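Side-chain contacts in MdcD (Pseudomonas aeruginosa, PDB 5VIP), which is the beta subunit of a biotin-independent malonate decarboxylase and probably takes part in decarboxylating the malonyl group carried on the acyl carrier protein: residues Ala138-Leu143 with Ser164-Leu169; Leu16-Arg21 with Gly58-Arg63; Ala223-Ala226 with Glu231-Thr234. One frame throughout, in Å; residues are numbered along the deposited sequence.

Overall arrangement
All three contacts belong to one carboxyl transferase domain of the ClpP/crotonase type, and no two of them touch. Interaction 1 is wholly buried and purely apolar: two helices lie side by side through aliphatic side chains. Interactions 2 and 3 both reach the mixed sheet, each setting a helix against a strand, one near each end of the strand order, and their nearest atoms are about 7 Å apart. In interaction 2 a buried valine meets an exposed arginine whose charge is paired elsewhere. Interaction 3 is partly buried, and there a glutamate carboxylate accepts the backbone N-H of an exposed alanine. Interaction 1 lies on the opposite side of the chain's centre from both.

Interaction 1 of 3, residues Ala138-Leu143 with Ser164-Leu169; sequences AAIVDL and SIAAGL
Ile140 reaches from helix 126-143 to helix 162-169 with two of its methyl groups. Its CD1 rests 4.0 Å from Ala166 CB and equally close to the carbonyl oxygen of that residue, while CG2 packs against Leu169 CB at 4.0 Å. The branching at CB makes this double reach possible: CG1 stands beside the backbone N (chi1 -74°) and extends to the end of the side chain, leaving CG2 anti to that N and turned to Leu169. The side chains of Ile140 and Leu169 cross obliquely. Beside them, Val141 CG2 meets Leu169 CD2 at 4.2 Å, a lighter touch from the next residue of the helix.

The two helical segments run almost parallel, with axes 9.8 Å apart and only 6° between their directions. The carbonyl oxygen of Leu169 accepts a hydrogen bond from Gln144 NE2, a polar link next to the apolar layer. Gln137, one turn before Val141, also packs on Ala166 and Leu169. Val141 and Leu169 each also pack on an acidic side chain of another protein chain. Further out within the subunit, Ile140 touches Leu97 of helix 87-105 and Leu114 of strand 111-115.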
loop_
_atom_site.group_PDB
_atom_site.type_symbol
_atom_site.label_atom_id
_atom_site.label_comp_id
_atom_site.label_asym_id
_atom_site.label_seq_id
_atom_site.Cartn_x
_atom_site.Cartn_y
_atom_site.Cartn_z
ATOM N N ALA B 138 0.558 5.354 3.976
ATOM C CA ALA B 138 0.177 5.984 5.241
ATOM C C ALA B 138 0.134 7.502 5.149
ATOM O O ALA B 138 -0.776 8.136 5.687
ATOM C CB ALA B 138 1.149 5.571 6.365
ATOM N N ALA B 139 1.132 8.083 4.487
ATOM C CA ALA B 139 1.226 9.535 4.396
ATOM C C ALA B 139 0.121 10.110 3.509
ATOM O O ALA B 139 -0.355 11.226 3.732
ATOM C CB ALA B 139 2.607 9.945 3.881
ATOM N N ILE B 140 -0.300 9.347 2.504
ATOM C CA ILE B 140 -1.377 9.819 1.636
ATOM C C ILE B 140 -2.687 9.897 2.412
ATOM O O ILE B 140 -3.430 10.880 2.311
ATOM C CB ILE B 140 -1.549 8.906 0.405
ATOM C CG1 ILE B 140 -0.401 9.162 -0.579
ATOM C CG2 ILE B 140 -2.907 9.168 -0.284
ATOM C CD1 ILE B 140 -0.264 8.080 -1.605
ATOM N N VAL B 141 -2.955 8.869 3.213
ATOM C CA VAL B 141 -4.182 8.836 3.999
ATOM C C VAL B 141 -4.167 9.977 5.031
ATOM O O VAL B 141 -5.164 10.685 5.199
ATOM C CB VAL B 141 -4.367 7.452 4.682
ATOM C CG1 VAL B 141 -5.633 7.426 5.568
ATOM C CG2 VAL B 141 -4.455 6.357 3.618
ATOM N N ASP B 142 -3.029 10.176 5.690
ATOM C CA ASP B 142 -2.891 11.269 6.668
ATOM C C ASP B 142 -3.125 12.625 6.002
ATOM O O ASP B 142 -3.888 13.435 6.512
ATOM C CB ASP B 142 -1.509 11.229 7.328
ATOM C CG ASP B 142 -1.341 12.270 8.426
ATOM O OD1 ASP B 142 -2.351 12.858 8.877
ATOM O OD2 ASP B 142 -0.181 12.488 8.846
ATOM N N LEU B 143 -2.492 12.853 4.853
ATOM C CA LEU B 143 -2.587 14.142 4.182
ATOM C C LEU B 143 -4.012 14.421 3.703
ATOM O O LEU B 143 -4.459 15.570 3.702
ATOM C CB LEU B 143 -1.607 14.210 3.000
ATOM C CG LEU B 143 -1.627 15.471 2.114
ATOM C CD1 LEU B 143 -1.463 16.764 2.943
ATOM C CD2 LEU B 143 -0.535 15.392 1.050
ATOM N N SER B 164 0.531 1.210 -7.334
ATOM C CA SER B 164 -0.816 1.299 -7.911
ATOM C C SER B 164 -1.853 1.300 -6.801
ATOM O O SER B 164 -2.956 1.842 -6.946
ATOM C CB SER B 164 -1.083 0.152 -8.884
ATOM O OG SER B 164 -1.246 -1.086 -8.178
ATOM N N ILE B 165 -1.505 0.671 -5.685
ATOM C CA ILE B 165 -2.364 0.703 -4.512
ATOM C C ILE B 165 -2.343 2.126 -3.940
ATOM O O ILE B 165 -3.372 2.648 -3.507
ATOM C CB ILE B 165 -1.909 -0.335 -3.458
ATOM C CG1 ILE B 165 -2.013 -1.751 -4.044
ATOM C CG2 ILE B 165 -2.722 -0.197 -2.168
ATOM C CD1 ILE B 165 -1.490 -2.873 -3.102
ATOM N N ALA B 166 -1.168 2.755 -3.961
ATOM C CA ALA B 166 -1.052 4.166 -3.561
ATOM C C ALA B 166 -1.922 5.042 -4.460
ATOM O O ALA B 166 -2.612 5.934 -3.985
ATOM C CB ALA B 166 0.403 4.633 -3.607
ATOM N N ALA B 167 -1.894 4.778 -5.759
ATOM C CA ALA B 167 -2.730 5.519 -6.698
ATOM C C ALA B 167 -4.207 5.361 -6.316
ATOM O O ALA B 167 -4.978 6.328 -6.324
ATOM C CB ALA B 167 -2.480 5.038 -8.133
ATOM N N GLY B 168 -4.588 4.138 -5.957
ATOM C CA GLY B 168 -5.957 3.844 -5.555
ATOM C C GLY B 168 -6.382 4.581 -4.288
ATOM O O GLY B 168 -7.575 4.751 -4.052
ATOM N N LEU B 169 -5.417 5.009 -3.467
ATOM C CA LEU B 169 -5.732 5.813 -2.280
ATOM C C LEU B 169 -5.934 7.281 -2.602
ATOM O O LEU B 169 -6.610 7.990 -1.854
ATOM C CB LEU B 169 -4.622 5.732 -1.243
ATOM C CG LEU B 169 -4.286 4.364 -0.682
ATOM C CD1 LEU B 169 -2.949 4.490 0.030
ATOM C CD2 LEU B 169 -5.374 3.932 0.273
#

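Interaction 2 of 3, residues Leu16-Arg21 with Gly58-Arg63; sequences LGARQR and GVVVAR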
loop_
_atom_site.group_PDB
_atom_site.type_symbol
_atom_site.label_atom_id
_atom_site.label_comp_id
_atom_site.label_asym_id
_atom_site.label_seq_id
_atom_site.Cartn_x
_atom_site.Cartn_y
_atom_site.Cartn_z
ATOM N N LEU B 16 8.048 14.337 -22.094
ATOM C CA LEU B 16 8.916 14.990 -21.111
ATOM C C LEU B 16 9.461 13.994 -20.101
ATOM O O LEU B 16 8.783 13.021 -19.761
ATOM C CB LEU B 16 8.156 16.099 -20.377
ATOM C CG LEU B 16 7.544 17.198 -21.250
ATOM C CD1 LEU B 16 6.833 18.243 -20.399
ATOM C CD2 LEU B 16 8.622 17.848 -22.089
ATOM N N GLY B 17 10.686 14.232 -19.628
ATOM C CA GLY B 17 11.239 13.420 -18.554
ATOM C C GLY B 17 10.577 13.876 -17.270
ATOM O O GLY B 17 9.862 14.889 -17.274
ATOM N N ALA B 18 10.822 13.163 -16.173
ATOM C CA ALA B 18 10.158 13.459 -14.901
ATOM C C ALA B 18 10.436 14.873 -14.398
ATOM O O ALA B 18 9.539 15.550 -13.910
ATOM C CB ALA B 18 10.576 12.450 -13.842
ATOM N N ARG B 19 11.683 15.316 -14.513
ATOM C CA ARG B 19 12.062 16.632 -14.016
ATOM C C ARG B 19 11.421 17.724 -14.872
ATOM O O ARG B 19 10.943 18.735 -14.359
ATOM C CB ARG B 19 13.599 16.761 -13.979
ATOM C CG ARG B 19 14.121 18.034 -13.316
ATOM C CD ARG B 19 15.653 17.999 -13.147
ATOM N NE ARG B 19 16.045 17.224 -11.972
ATOM C CZ ARG B 19 16.498 15.975 -12.010
ATOM N NH1 ARG B 19 16.629 15.347 -13.173
ATOM N NH2 ARG B 19 16.829 15.359 -10.882
ATOM N N GLN B 20 11.381 17.510 -16.179
ATOM C CA GLN B 20 10.702 18.455 -17.052
ATOM C C GLN B 20 9.199 18.494 -16.792
ATOM O O GLN B 20 8.590 19.550 -16.833
ATOM C CB GLN B 20 10.942 18.105 -18.508
ATOM C CG GLN B 20 12.386 18.240 -18.943
ATOM C CD GLN B 20 12.594 17.634 -20.307
ATOM O OE1 GLN B 20 12.138 16.521 -20.574
ATOM N NE2 GLN B 20 13.269 18.366 -21.188
ATOM N N ARG B 21 8.600 17.339 -16.549
ATOM C CA ARG B 21 7.164 17.312 -16.219
ATOM C C ARG B 21 6.891 18.147 -14.970
ATOM O O ARG B 21 5.927 18.915 -14.912
ATOM C CB ARG B 21 6.684 15.872 -16.013
ATOM C CG ARG B 21 6.664 15.037 -17.287
ATOM C CD ARG B 21 6.257 13.590 -16.990
ATOM N NE ARG B 21 6.461 12.746 -18.157
ATOM C CZ ARG B 21 5.892 11.559 -18.348
ATOM N NH1 ARG B 21 5.062 11.058 -17.449
ATOM N NH2 ARG B 21 6.154 10.877 -19.458
ATOM N N GLY B 58 16.301 8.402 -9.017
ATOM C CA GLY B 58 15.129 8.139 -9.833
ATOM C C GLY B 58 13.836 8.816 -9.422
ATOM O O GLY B 58 12.806 8.554 -10.029
ATOM N N VAL B 59 13.871 9.664 -8.394
ATOM C CA VAL B 59 12.695 10.473 -8.046
ATOM C C VAL B 59 13.041 11.955 -7.926
ATOM O O VAL B 59 14.043 12.320 -7.300
ATOM C CB VAL B 59 12.049 10.019 -6.721
ATOM C CG1 VAL B 59 10.844 10.915 -6.386
ATOM C CG2 VAL B 59 11.584 8.574 -6.829
ATOM N N VAL B 60 12.210 12.799 -8.538
ATOM C CA VAL B 60 12.297 14.237 -8.385
ATOM C C VAL B 60 11.312 14.699 -7.313
ATOM O O VAL B 60 10.115 14.438 -7.416
ATOM C CB VAL B 60 11.991 14.963 -9.707
ATOM C CG1 VAL B 60 12.152 16.481 -9.532
ATOM C CG2 VAL B 60 12.897 14.446 -10.821
ATOM N N VAL B 61 11.806 15.348 -6.270
ATOM C CA VAL B 61 10.907 15.992 -5.323
ATOM C C VAL B 61 11.102 17.486 -5.471
ATOM O O VAL B 61 12.232 17.989 -5.361
ATOM C CB VAL B 61 11.159 15.560 -3.871
ATOM C CG1 VAL B 61 10.416 16.489 -2.916
ATOM C CG2 VAL B 61 10.720 14.111 -3.678
ATOM N N ALA B 62 10.014 18.195 -5.748
ATOM C CA ALA B 62 10.123 19.627 -6.001
ATOM C C ALA B 62 9.088 20.405 -5.226
ATOM O O ALA B 62 7.961 19.950 -5.054
ATOM C CB ALA B 62 9.988 19.911 -7.485
ATOM N N ARG B 63 9.483 21.582 -4.759
ATOM C CA ARG B 63 8.567 22.508 -4.118
ATOM C C ARG B 63 8.197 23.583 -5.130
ATOM O O ARG B 63 8.945 23.853 -6.077
ATOM C CB ARG B 63 9.200 23.105 -2.864
ATOM C CG ARG B 63 9.292 22.120 -1.694
ATOM C CD ARG B 63 7.940 22.026 -0.972
ATOM N NE ARG B 63 7.902 23.005 0.108
ATOM C CZ ARG B 63 6.881 23.793 0.393
ATOM N NH1 ARG B 63 5.753 23.737 -0.315
ATOM N NH2 ARG B 63 6.994 24.649 1.401
#
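Val60 meets helix 18-25 through a single methyl group, CG2, which touches both Ala18 and Arg19. The apolar part of the contact is small: CG2 lies 4.3 Å from Ala18 CB and 4.0 Å from Arg19 CB. With CG1 anti to the backbone N of Val60 (chi1 -177°), CG2 is the branch left to face the helix.

The same methyl also packs against a flat polar group. The Arg19 side chain leaves the helix extended, then bends at chi3 (-81°) and folds its guanidinium back over the valine, placing CG2 4.0 Å above the plane and over its centre. The charge is met elsewhere, since Arg19 NE forms a salt bridge with Glu33 of strand 32-34, whose side chain also touches Val60.

Hydrogen bonds shape the start of the helix. Gly17 occupies the N-cap position, and its N-H points almost straight at Gln20 OE1, 2.9 Å away and in the carbonyl plane. Arg21 NE bonds to Leu16 O at 2.8 Å, coming from above the carbonyl plane. Ala18 N is taken by Glu77 OE1.

Helix 87-105 packs on Val59 and Val61; Val60, between them in sequence, points to the other face of the strand, where helix 18-25 packs. Helices thus cover both faces of strand 59-66 within the mixed sheet of a crotonase-like domain, a fold built as a spiral of beta-beta-alpha units.

Interaction 3 of 3, residues Ala223-Ala226 with Glu231-Thr234; sequences AYLA and EVRT
Glu231 reaches back from helix 229-242 to Ala226, following Leu225, and meets it with its carboxylate. From CB the chain sets out with CG anti to the backbone N (chi1 177°) and stays extended beyond CG, which carries CD to 3.6 Å from Ala226 CB. At the tip, OE1 accepts a hydrogen bond from Ala226 N at 3.0 Å. The N-H points nearly straight at the oxygen (168°), yet it arrives from well above the carboxylate plane, 65° out of it. Both OE1 and OE2 lie 3.6 Å from Ala226 CB, so the methyl sits over the carboxylate to which the same residue donates.

Strand 223-225 pairs with strand 172-176 through backbone bonds to Val175. The contact spans a short connection from this outermost strand of the mixed sheet, as counted in this chain, to the helix that follows it, in a domain of the ClpP/crotonase type. Asp228, just before the helix, accepts the backbone N-H of Glu231 through OD1.

Deeper in, Leu225 and Val232 cross at about a right angle: Leu225 CD1 lies 4.0 Å from Val232 CG2 and as close to Val232 CA. Val232 CG2 also sits 4.0 Å from Ala226 O. Leu225 packs further on Leu174 and Ser235, while Val232 touches Phe13.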
loop_
_atom_site.group_PDB
_atom_site.type_symbol
_atom_site.label_atom_id
_atom_site.label_comp_id
_atom_site.label_asym_id
_atom_site.label_seq_id
_atom_site.Cartn_x
_atom_site.Cartn_y
_atom_site.Cartn_z
ATOM N N ALA B 223 -10.302 11.284 -14.594
ATOM C CA ALA B 223 -10.289 12.031 -15.842
ATOM C C ALA B 223 -9.359 11.358 -16.838
ATOM O O ALA B 223 -8.346 10.759 -16.453
ATOM C CB ALA B 223 -9.870 13.476 -15.606
ATOM N N TYR B 224 -9.722 11.481 -18.111
ATOM C CA TYR B 224 -8.987 10.939 -19.246
ATOM C C TYR B 224 -8.449 12.125 -20.042
ATOM O O TYR B 224 -9.217 12.848 -20.648
ATOM C CB TYR B 224 -9.923 10.058 -20.089
ATOM C CG TYR B 224 -9.349 9.443 -21.343
ATOM C CD1 TYR B 224 -8.264 8.582 -21.288
ATOM C CD2 TYR B 224 -9.925 9.691 -22.583
ATOM C CE1 TYR B 224 -7.749 8.005 -22.439
ATOM C CE2 TYR B 224 -9.421 9.114 -23.738
ATOM C CZ TYR B 224 -8.332 8.272 -23.663
ATOM O OH TYR B 224 -7.822 7.692 -24.808
ATOM N N LEU B 225 -7.133 12.327 -20.030
ATOM C CA LEU B 225 -6.542 13.555 -20.565
ATOM C C LEU B 225 -5.853 13.355 -21.904
ATOM O O LEU B 225 -5.226 12.325 -22.132
ATOM C CB LEU B 225 -5.517 14.129 -19.580
ATOM C CG LEU B 225 -5.925 14.218 -18.107
ATOM C CD1 LEU B 225 -4.818 14.862 -17.275
ATOM C CD2 LEU B 225 -7.228 14.970 -17.954
ATOM N N ALA B 226 -5.950 14.364 -22.769
ATOM C CA ALA B 226 -5.148 14.419 -23.977
ATOM C C ALA B 226 -3.689 14.536 -23.587
ATOM O O ALA B 226 -3.377 15.108 -22.546
ATOM C CB ALA B 226 -5.552 15.610 -24.851
ATOM N N GLU B 231 -3.267 21.050 -21.112
ATOM C CA GLU B 231 -4.445 20.321 -20.653
ATOM C C GLU B 231 -4.179 19.551 -19.346
ATOM O O GLU B 231 -4.991 19.586 -18.416
ATOM C CB GLU B 231 -4.938 19.359 -21.741
ATOM C CG GLU B 231 -6.124 18.529 -21.289
ATOM C CD GLU B 231 -6.946 17.952 -22.424
ATOM O OE1 GLU B 231 -7.555 16.883 -22.205
ATOM O OE2 GLU B 231 -7.012 18.575 -23.509
ATOM N N VAL B 232 -3.049 18.854 -19.268
ATOM C CA VAL B 232 -2.695 18.168 -18.024
ATOM C C VAL B 232 -2.610 19.154 -16.861
ATOM O O VAL B 232 -3.182 18.913 -15.788
ATOM C CB VAL B 232 -1.355 17.396 -18.156
ATOM C CG1 VAL B 232 -0.906 16.842 -16.783
ATOM C CG2 VAL B 232 -1.519 16.261 -19.161
ATOM N N ARG B 233 -1.923 20.275 -17.080
ATOM C CA ARG B 233 -1.745 21.253 -16.011
ATOM C C ARG B 233 -3.092 21.821 -15.536
ATOM O O ARG B 233 -3.361 21.923 -14.338
ATOM C CB ARG B 233 -0.833 22.390 -16.465
ATOM C CG ARG B 233 -0.544 23.404 -15.373
ATOM C CD ARG B 233 0.084 24.675 -15.929
ATOM N NE ARG B 233 1.358 24.447 -16.591
ATOM C CZ ARG B 233 1.559 24.646 -17.896
ATOM N NH1 ARG B 233 0.559 25.059 -18.660
ATOM N NH2 ARG B 233 2.759 24.438 -18.444
ATOM N N THR B 234 -3.949 22.177 -16.481
ATOM C CA THR B 234 -5.240 22.722 -16.105
ATOM C C THR B 234 -6.088 21.701 -15.349
ATOM O O THR B 234 -6.741 22.068 -14.366
ATOM C CB THR B 234 -5.987 23.236 -17.343
ATOM O OG1 THR B 234 -5.210 24.291 -17.928
ATOM C CG2 THR B 234 -7.373 23.762 -16.961
#